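Local coordinates for cellulosomal-scaffolding protein A (Clostridium thermocellum, PDB 4B9F), which probably anchors the cellulosome to crystalline cellulose, through the family 3a carbohydrate-binding module of its scaffolding subunit, at residues I32-T38 and S95-L101; F53-A58 and I70-G76; S12-I18 and W118-S124. All coordinates share one frame; numbering follows the deposited sequence. Where two conformers were deposited one is given.

How the contacts relate
Contacts 1 and 2 meet; contact 3 lies at the other end of the module. The centres of contacts 1 and 2 are about 12 Å apart. Both reach the five-stranded sheet, where strands 88-96 and 74-85 are neighbours, and both put apolar side chains into the interior. Each also has an outer side with backbone bonds and waters. Contact 3 is more polar and lies farther from the centre of the chain. Its two short strands carry one calcium ligand, and four of its waters join the two segments. Its centre is about 29 Å from that of contact 1. It touches contact 2 through Trp54 and Trp118.

Contact 1. Residues I32-T38 and S95-L101; sequences IDLSKLT and SFTGGTL
Leu34 and Phe96 form the tightly packed part of this contact, with Leu37 and Leu101 beside them. Leu34 CB lies 4.1 Å from Phe96 CB. The other end of Leu34 reaches Leu101, with CD2 4.2 Å from Leu101 CB. The Phe96 side chain runs alongside that of Leu37, both pointing the same way. Leu37 CD2 touches Phe96 CE1 at 4.0 Å. The carbonyl O of Leu37 meets the same ring at its edge, in the ring plane, 3.4 Å from Phe96 CD1. Ile32 and Leu101 point to one face of a short antiparallel pairing. They are a hydrogen-bonded pair, joined by both N-H...O bonds. Leu34 N then binds Gly99 O at 2.9 Å, from above the carbonyl plane. Leu34 CB packs on the same Gly99 O at 3.4 Å.

The polar side is looser. Asp33 and Thr100 point to the other face of the pairing. Asp33 CG is anti to the backbone N (chi1 -177°), and OD1 is gripped by two donors from its own segment. Ser35 N and Ser35 OG both reach it from the same face of the carboxylate. The bond from Ser35 N makes an Asx turn at the start of the 3-10 segment 34-36. Water bridges this 3-10 segment and Phe96. One water accepts from Phe96 N at 2.9 Å and lies near the carbonyls of Leu34 and Leu37. A second donates to Phe96 O and Ser35 O.

The contact joins strand 37-43 to strand 88-96, and strand 32-33 to strand 100-101. Leu34 and Leu101 pack on Ile60 of strand 51-61, and Phe96 on Val74 of strand 74-85. Ile32 also touches Leu145, and Thr38 touches Tyr144, of strand 142-145.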
# COMPACT_ATOMS: atom_id res chain seq x y z
N ILE A 32 -2.67 -11.82 -13.25
CA ILE A 32 -2.27 -10.42 -13.25
C ILE A 32 -0.75 -10.35 -13.09
O ILE A 32 -0.17 -11.03 -12.25
CB ILE A 32 -2.95 -9.66 -12.10
CG1 ILE A 32 -4.46 -9.55 -12.35
CG2 ILE A 32 -2.34 -8.28 -11.91
CD1 ILE A 32 -5.23 -9.00 -11.17
N ASP A 33 -0.12 -9.52 -13.92
CA ASP A 33 1.32 -9.27 -13.86
C ASP A 33 1.60 -8.25 -12.76
O ASP A 33 1.27 -7.08 -12.92
CB ASP A 33 1.77 -8.73 -15.22
CG ASP A 33 3.26 -8.50 -15.32
OD1 ASP A 33 3.96 -8.54 -14.29
OD2 ASP A 33 3.74 -8.26 -16.45
N LEU A 34 2.19 -8.69 -11.66
CA LEU A 34 2.46 -7.79 -10.53
C LEU A 34 3.42 -6.66 -10.88
O LEU A 34 3.38 -5.60 -10.26
CB LEU A 34 2.98 -8.56 -9.32
CG LEU A 34 1.93 -9.32 -8.52
CD1 LEU A 34 2.60 -10.01 -7.34
CD2 LEU A 34 0.83 -8.39 -8.03
N SER A 35 4.29 -6.88 -11.87
CA SER A 35 5.22 -5.83 -12.27
C SER A 35 4.48 -4.62 -12.85
O SER A 35 5.08 -3.55 -13.01
CB SER A 35 6.27 -6.36 -13.26
OG SER A 35 5.72 -6.54 -14.56
N LYS A 36 3.20 -4.79 -13.15
CA LYS A 36 2.37 -3.71 -13.66
C LYS A 36 1.41 -3.13 -12.61
O LYS A 36 0.70 -2.16 -12.90
CB LYS A 36 1.54 -4.18 -14.86
CG LYS A 36 2.31 -4.94 -15.91
CD LYS A 36 3.28 -4.04 -16.64
CE LYS A 36 3.87 -4.76 -17.85
NZ LYS A 36 4.85 -3.92 -18.59
N LEU A 37 1.39 -3.70 -11.41
CA LEU A 37 0.45 -3.28 -10.38
C LEU A 37 1.05 -2.23 -9.46
O LEU A 37 2.16 -2.40 -8.97
CB LEU A 37 0.01 -4.48 -9.54
CG LEU A 37 -1.01 -4.18 -8.43
CD1 LEU A 37 -2.35 -3.72 -9.01
CD2 LEU A 37 -1.20 -5.40 -7.54
N THR A 38 0.32 -1.14 -9.25
CA THR A 38 0.75 -0.17 -8.25
C THR A 38 -0.39 0.12 -7.28
O THR A 38 -1.57 0.01 -7.64
CB THR A 38 1.24 1.15 -8.88
OG1 THR A 38 0.21 1.67 -9.74
CG2 THR A 38 2.52 0.93 -9.69
N SER A 95 5.01 -0.67 -5.57
CA SER A 95 5.13 -1.40 -6.82
C SER A 95 5.92 -2.70 -6.59
O SER A 95 6.39 -2.97 -5.47
CB SER A 95 5.80 -0.54 -7.89
OG SER A 95 7.08 -0.12 -7.47
N PHE A 96 6.06 -3.49 -7.65
CA PHE A 96 6.63 -4.84 -7.55
C PHE A 96 7.62 -5.05 -8.66
O PHE A 96 7.37 -4.66 -9.81
CB PHE A 96 5.53 -5.90 -7.63
CG PHE A 96 4.44 -5.71 -6.62
CD1 PHE A 96 3.37 -4.85 -6.88
CD2 PHE A 96 4.49 -6.36 -5.40
CE1 PHE A 96 2.38 -4.64 -5.94
CE2 PHE A 96 3.49 -6.16 -4.45
CZ PHE A 96 2.44 -5.30 -4.72
N THR A 97 8.74 -5.70 -8.34
CA THR A 97 9.77 -5.96 -9.32
C THR A 97 9.39 -7.08 -10.28
O THR A 97 9.95 -7.19 -11.37
CB THR A 97 11.11 -6.30 -8.66
OG1 THR A 97 10.96 -7.49 -7.88
CG2 THR A 97 11.59 -5.15 -7.78
N GLY A 98 8.43 -7.90 -9.88
CA GLY A 98 8.00 -9.02 -10.69
C GLY A 98 6.98 -9.84 -9.94
O GLY A 98 6.54 -9.44 -8.86
N GLY A 99 6.60 -10.98 -10.50
CA GLY A 99 5.62 -11.85 -9.89
C GLY A 99 4.29 -11.86 -10.63
O GLY A 99 3.99 -10.97 -11.43
N THR A 100 3.50 -12.88 -10.34
CA THR A 100 2.23 -13.09 -11.01
C THR A 100 1.21 -13.44 -9.95
O THR A 100 1.47 -14.24 -9.05
CB THR A 100 2.33 -14.24 -12.03
OG1 THR A 100 3.28 -13.89 -13.05
CG2 THR A 100 0.99 -14.50 -12.67
N LEU A 101 0.05 -12.81 -10.06
CA LEU A 101 -1.06 -13.09 -9.17
C LEU A 101 -2.11 -13.88 -9.94
O LEU A 101 -2.84 -13.33 -10.77
CB LEU A 101 -1.64 -11.78 -8.64
CG LEU A 101 -2.55 -11.88 -7.42
CD1 LEU A 101 -1.78 -12.45 -6.25
CD2 LEU A 101 -3.12 -10.51 -7.08
O HOH W 1 4.57 -2.74 -10.06
O HOH W 2 7.81 -2.61 -11.53

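Contact 2. Residues F53-A58 and I70-G76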
# COMPACT_ATOMS: atom_id res chain seq x y z
N PHE A 53 10.81 3.95 2.35
CA PHE A 53 9.88 2.84 2.49
C PHE A 53 10.61 1.51 2.60
O PHE A 53 11.58 1.26 1.87
CB PHE A 53 8.96 2.77 1.25
CG PHE A 53 8.15 1.49 1.16
CD1 PHE A 53 6.91 1.40 1.76
CD2 PHE A 53 8.64 0.38 0.47
CE1 PHE A 53 6.17 0.22 1.70
CE2 PHE A 53 7.91 -0.80 0.40
CZ PHE A 53 6.67 -0.88 1.01
N TRP A 54 10.15 0.65 3.49
CA TRP A 54 10.60 -0.74 3.51
C TRP A 54 9.39 -1.63 3.65
O TRP A 54 8.43 -1.27 4.33
CB TRP A 54 11.55 -1.00 4.68
CG TRP A 54 12.64 0.03 4.83
CD1 TRP A 54 13.87 0.04 4.22
CD2 TRP A 54 12.59 1.19 5.66
NE1 TRP A 54 14.58 1.15 4.62
CE2 TRP A 54 13.82 1.87 5.51
CE3 TRP A 54 11.62 1.73 6.51
CZ2 TRP A 54 14.10 3.06 6.20
CZ3 TRP A 54 11.89 2.91 7.18
CH2 TRP A 54 13.13 3.56 7.02
N CYS A 55 9.41 -2.80 3.03
CA CYS A 55 8.38 -3.78 3.31
C CYS A 55 8.85 -4.73 4.42
O CYS A 55 9.90 -5.35 4.27
CB CYS A 55 8.04 -4.56 2.04
SG CYS A 55 6.72 -5.75 2.26
N ASP A 56 8.08 -4.84 5.50
CA ASP A 56 8.41 -5.77 6.60
C ASP A 56 8.24 -7.22 6.16
O ASP A 56 8.97 -8.12 6.59
CB ASP A 56 7.45 -5.59 7.80
CG ASP A 56 7.65 -4.29 8.55
OD1 ASP A 56 8.71 -3.64 8.40
OD2 ASP A 56 6.73 -3.95 9.34
N HIS A 57 7.23 -7.46 5.33
CA HIS A 57 6.85 -8.81 4.96
C HIS A 57 5.86 -8.72 3.81
O HIS A 57 4.91 -7.96 3.87
CB HIS A 57 6.16 -9.51 6.14
CG HIS A 57 5.59 -10.84 5.79
ND1 HIS A 57 6.36 -11.86 5.29
CD2 HIS A 57 4.32 -11.31 5.84
CE1 HIS A 57 5.59 -12.92 5.06
NE2 HIS A 57 4.35 -12.61 5.40
N ALA A 58 6.09 -9.51 2.77
CA ALA A 58 5.09 -9.66 1.71
C ALA A 58 5.14 -11.08 1.19
O ALA A 58 6.22 -11.68 1.11
CB ALA A 58 5.34 -8.67 0.58
N ILE A 70 7.92 -12.72 -1.01
CA ILE A 70 8.36 -11.76 -2.02
C ILE A 70 8.74 -10.41 -1.42
O ILE A 70 8.71 -9.39 -2.09
CB ILE A 70 7.30 -11.55 -3.13
CG1 ILE A 70 6.01 -10.95 -2.57
CG2 ILE A 70 7.02 -12.85 -3.87
CD1 ILE A 70 5.31 -10.04 -3.55
N THR A 71 9.11 -10.41 -0.14
CA THR A 71 9.34 -9.17 0.58
C THR A 71 10.27 -8.19 -0.13
O THR A 71 9.98 -6.99 -0.23
CB THR A 71 9.87 -9.45 2.00
OG1 THR A 71 8.93 -10.30 2.66
CG2 THR A 71 10.01 -8.16 2.79
N SER A 72 11.39 -8.70 -0.64
CA SER A 72 12.39 -7.86 -1.28
C SER A 72 12.04 -7.47 -2.72
O SER A 72 12.83 -6.80 -3.39
CB SER A 72 13.77 -8.53 -1.22
OG SER A 72 14.14 -8.74 0.13
N ASN A 73 10.86 -7.88 -3.17
CA ASN A 73 10.36 -7.47 -4.49
C ASN A 73 9.42 -6.27 -4.42
O ASN A 73 8.97 -5.76 -5.45
CB ASN A 73 9.62 -8.61 -5.19
CG ASN A 73 10.51 -9.79 -5.48
OD1 ASN A 73 11.74 -9.70 -5.42
ND2 ASN A 73 9.88 -10.91 -5.82
N VAL A 74 9.12 -5.83 -3.20
CA VAL A 74 8.17 -4.75 -2.99
C VAL A 74 8.89 -3.41 -2.84
O VAL A 74 9.67 -3.20 -1.91
CB VAL A 74 7.29 -5.02 -1.76
CG1 VAL A 74 6.27 -3.90 -1.57
CG2 VAL A 74 6.59 -6.36 -1.90
N LYS A 75 8.62 -2.51 -3.79
CA LYS A 75 9.27 -1.21 -3.84
C LYS A 75 8.31 -0.11 -3.40
O LYS A 75 7.11 -0.20 -3.63
CB LYS A 75 9.72 -0.90 -5.27
CG LYS A 75 10.70 -1.89 -5.87
CD LYS A 75 11.06 -1.52 -7.30
CE LYS A 75 9.91 -1.77 -8.26
NZ LYS A 75 10.30 -1.44 -9.66
N GLY A 76 8.86 0.96 -2.85
CA GLY A 76 8.06 2.11 -2.48
C GLY A 76 8.70 3.40 -2.93
O GLY A 76 9.91 3.59 -2.79
O HOH W 3 10.71 -4.31 0.36
O HOH W 4 9.07 -11.88 4.93
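Phe53 lays its ring against the backbone of Gly76. Its CD2 is 3.4 Å from Gly76 N and 3.5 Å from Gly76 CA. Val74 O meets the ring edge in plane, and Val74 CG1 touches Phe53 CZ at 4.0 Å. Next on this side comes Cys55, whose CB rests on Val74 CB at 3.9 Å. One water donates to the carbonyls of Thr71 and Val74 and accepts a weak bond from Cys55 N. The chain turns a corner at Asp56, whose OD1 forms a salt bridge with Arg112. His57 ND1 shares a second water with Thr71 OG1. Ala58 closes the contact. Its N donates to Thr71 OG1 at 2.9 Å, and its O accepts from Ile70 N. Thr71 OG1 is anti to the carbonyl carbon (chi1 -56°), which leaves CG2 against Cys55 O. Ala58 CB packs on Val74 CG2 at 3.6 Å and on Ile70 CG1.

The axes of the short segments 53-55 and 74-76 approach to 6.4 Å, with 162° between their directions, but the strands belong to different sheets. Strand 51-61 pairs with 106-115 in one sheet, and strand 74-85 with 88-96 in the other.

Contact 3. Residues S12-I18 and W118-S124; sequences SDTTNSI and WSNYTQS. With CA (calcium ion), chain C.
Gln123 and Asp13 reach across this contact through their torsions. Gln123 CG is anti to the carbonyl carbon (chi1 -56°) and the chain is extended beyond it. This carries NE2 to Ser12 O at 2.8 Å. The bond is almost straight (174°), and Ser12 O lies in the plane of the Gln123 amide. With CG anti to the backbone N (chi1 -173°), Asp13 OD1 is brought beside Ser124, where it takes a weak bond from Ser124 N. Asp13 O accepts from Gln123 N at 2.8 Å.

Thr15 and Tyr121 form the hydrogen-bonded pair between the two short antiparallel strands. Tyr121 N gives the shorter bond, 2.7 Å to Thr15 O. Ile18 comes over one face of the Tyr121 ring. Its CD1 is 3.7 Å from the ring centroid, a CH-pi contact. The other side of the pairing is wetter. Thr14 and Thr122 point to it, and one water bridges their hydroxyls. Another water joins Asp13 OD2 and Ser124 OG. At the far end, Asn16 meets the edge of the Trp118 ring, with CG 3.9 Å from CE3 and the amide plane steeply inclined to the ring. Ser17 OG also meets that edge, 3.4 Å from CZ3. Waters link Asn16 to the carbonyls of Trp118 and Ser119.

Thr122 O binds the calcium ion at 2.4 Å, in a site completed by Thr44, Asp46, Asn125 and Asp126 and by water. The pairing of residues 14-15 with 121-122 thus joins the connection between strands 2-8 and 20-26 to the segment that carries a calcium ligand. Ile18 packs on Phe113 of strand 106-115 and on Tyr41 of strand 37-43. Tyr121 rests on Tyr43 and Lys115, and its OH bonds Gln51 OE1 of strand 51-61.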
# COMPACT_ATOMS: atom_id res chain seq x y z
N SER A 12 -1.85 5.09 16.40
CA SER A 12 -1.54 6.31 17.15
C SER A 12 -1.56 7.54 16.26
O SER A 12 -1.00 7.55 15.16
CB SER A 12 -0.17 6.21 17.81
OG SER A 12 -0.17 5.15 18.75
N ASP A 13 -2.19 8.61 16.74
CA ASP A 13 -2.29 9.81 15.94
C ASP A 13 -0.92 10.39 15.61
O ASP A 13 -0.63 10.74 14.47
CB ASP A 13 -3.16 10.86 16.63
CG ASP A 13 -3.42 12.06 15.76
OD1 ASP A 13 -3.63 11.88 14.54
OD2 ASP A 13 -3.41 13.20 16.28
N THR A 14 -0.07 10.50 16.62
CA THR A 14 1.30 10.97 16.43
C THR A 14 2.23 9.76 16.37
O THR A 14 2.23 8.93 17.27
CB THR A 14 1.73 11.90 17.56
OG1 THR A 14 0.81 13.00 17.64
CG2 THR A 14 3.13 12.44 17.32
N THR A 15 3.00 9.66 15.30
CA THR A 15 3.86 8.50 15.11
C THR A 15 5.02 8.86 14.20
O THR A 15 4.87 9.72 13.34
CB THR A 15 3.07 7.32 14.50
OG1 THR A 15 3.92 6.17 14.38
CG2 THR A 15 2.52 7.68 13.11
N ASN A 16 6.17 8.22 14.39
CA ASN A 16 7.28 8.43 13.45
C ASN A 16 7.35 7.38 12.34
O ASN A 16 8.26 7.38 11.53
CB ASN A 16 8.62 8.59 14.18
CG ASN A 16 9.09 7.33 14.89
OD1 ASN A 16 8.62 6.22 14.62
ND2 ASN A 16 10.04 7.49 15.79
N SER A 17 6.39 6.47 12.33
CA SER A 17 6.31 5.49 11.26
C SER A 17 4.87 5.26 10.89
O SER A 17 3.98 5.23 11.74
CB SER A 17 6.94 4.17 11.71
OG SER A 17 8.27 4.37 12.16
N ILE A 18 4.64 5.12 9.59
CA ILE A 18 3.33 4.79 9.05
C ILE A 18 3.41 3.38 8.46
O ILE A 18 4.39 3.04 7.80
CB ILE A 18 2.86 5.84 8.03
CG1 ILE A 18 2.62 7.16 8.77
CG2 ILE A 18 1.56 5.40 7.34
CD1 ILE A 18 2.34 8.37 7.89
N TRP A 118 13.43 10.72 11.33
CA TRP A 118 12.57 10.06 12.32
C TRP A 118 11.65 11.02 13.07
O TRP A 118 11.19 10.72 14.18
CB TRP A 118 13.39 9.14 13.25
CG TRP A 118 13.93 7.99 12.45
CD1 TRP A 118 15.14 7.93 11.82
CD2 TRP A 118 13.24 6.78 12.12
NE1 TRP A 118 15.25 6.75 11.13
CE2 TRP A 118 14.10 6.03 11.29
CE3 TRP A 118 11.98 6.26 12.44
CZ2 TRP A 118 13.74 4.77 10.80
CZ3 TRP A 118 11.63 5.02 11.94
CH2 TRP A 118 12.51 4.29 11.13
N SER A 119 11.34 12.15 12.43
CA SER A 119 10.40 13.12 13.00
C SER A 119 8.95 12.66 12.82
O SER A 119 8.66 11.70 12.10
CB SER A 119 10.62 14.52 12.43
OG SER A 119 10.45 14.56 11.03
N ASN A 120 8.03 13.34 13.48
CA ASN A 120 6.67 12.83 13.59
C ASN A 120 5.74 13.14 12.42
O ASN A 120 5.88 14.15 11.74
CB ASN A 120 6.02 13.31 14.89
CG ASN A 120 6.59 12.62 16.11
OD1 ASN A 120 7.10 11.51 16.02
ND2 ASN A 120 6.49 13.28 17.26
N TYR A 121 4.80 12.22 12.23
CA TYR A 121 3.63 12.41 11.40
C TYR A 121 2.40 12.51 12.30
O TYR A 121 2.40 12.04 13.45
CB TYR A 121 3.38 11.17 10.55
CG TYR A 121 4.39 10.82 9.50
CD1 TYR A 121 4.42 11.48 8.27
CD2 TYR A 121 5.27 9.76 9.70
CE1 TYR A 121 5.33 11.11 7.28
CE2 TYR A 121 6.18 9.39 8.73
CZ TYR A 121 6.21 10.06 7.51
OH TYR A 121 7.10 9.66 6.55
N THR A 122 1.34 13.08 11.73
CA THR A 122 0.01 13.09 12.33
C THR A 122 -0.89 12.30 11.40
O THR A 122 -0.97 12.61 10.22
CB THR A 122 -0.51 14.53 12.41
OG1 THR A 122 0.30 15.27 13.33
CG2 THR A 122 -1.97 14.56 12.84
N GLN A 123 -1.56 11.27 11.92
CA GLN A 123 -2.35 10.40 11.04
C GLN A 123 -3.79 10.86 10.84
O GLN A 123 -4.45 10.41 9.91
CB GLN A 123 -2.29 8.95 11.51
CG GLN A 123 -0.87 8.42 11.62
CD GLN A 123 -0.82 6.91 11.56
OE1 GLN A 123 -0.74 6.33 10.48
NE2 GLN A 123 -0.86 6.27 12.72
N SER A 124 -4.27 11.76 11.69
CA SER A 124 -5.67 12.17 11.67
C SER A 124 -6.01 13.00 10.44
O SER A 124 -7.18 13.20 10.13
CB SER A 124 -6.03 12.96 12.92
OG SER A 124 -5.33 14.20 12.94
CA CA C . -0.42 13.71 8.16
O HOH W 5 -4.80 15.00 15.27
O HOH W 6 -0.42 14.54 15.87
O HOH W 7 9.64 9.57 10.67
O HOH W 8 11.32 9.88 16.63
O HOH W 9 0.94 11.62 8.23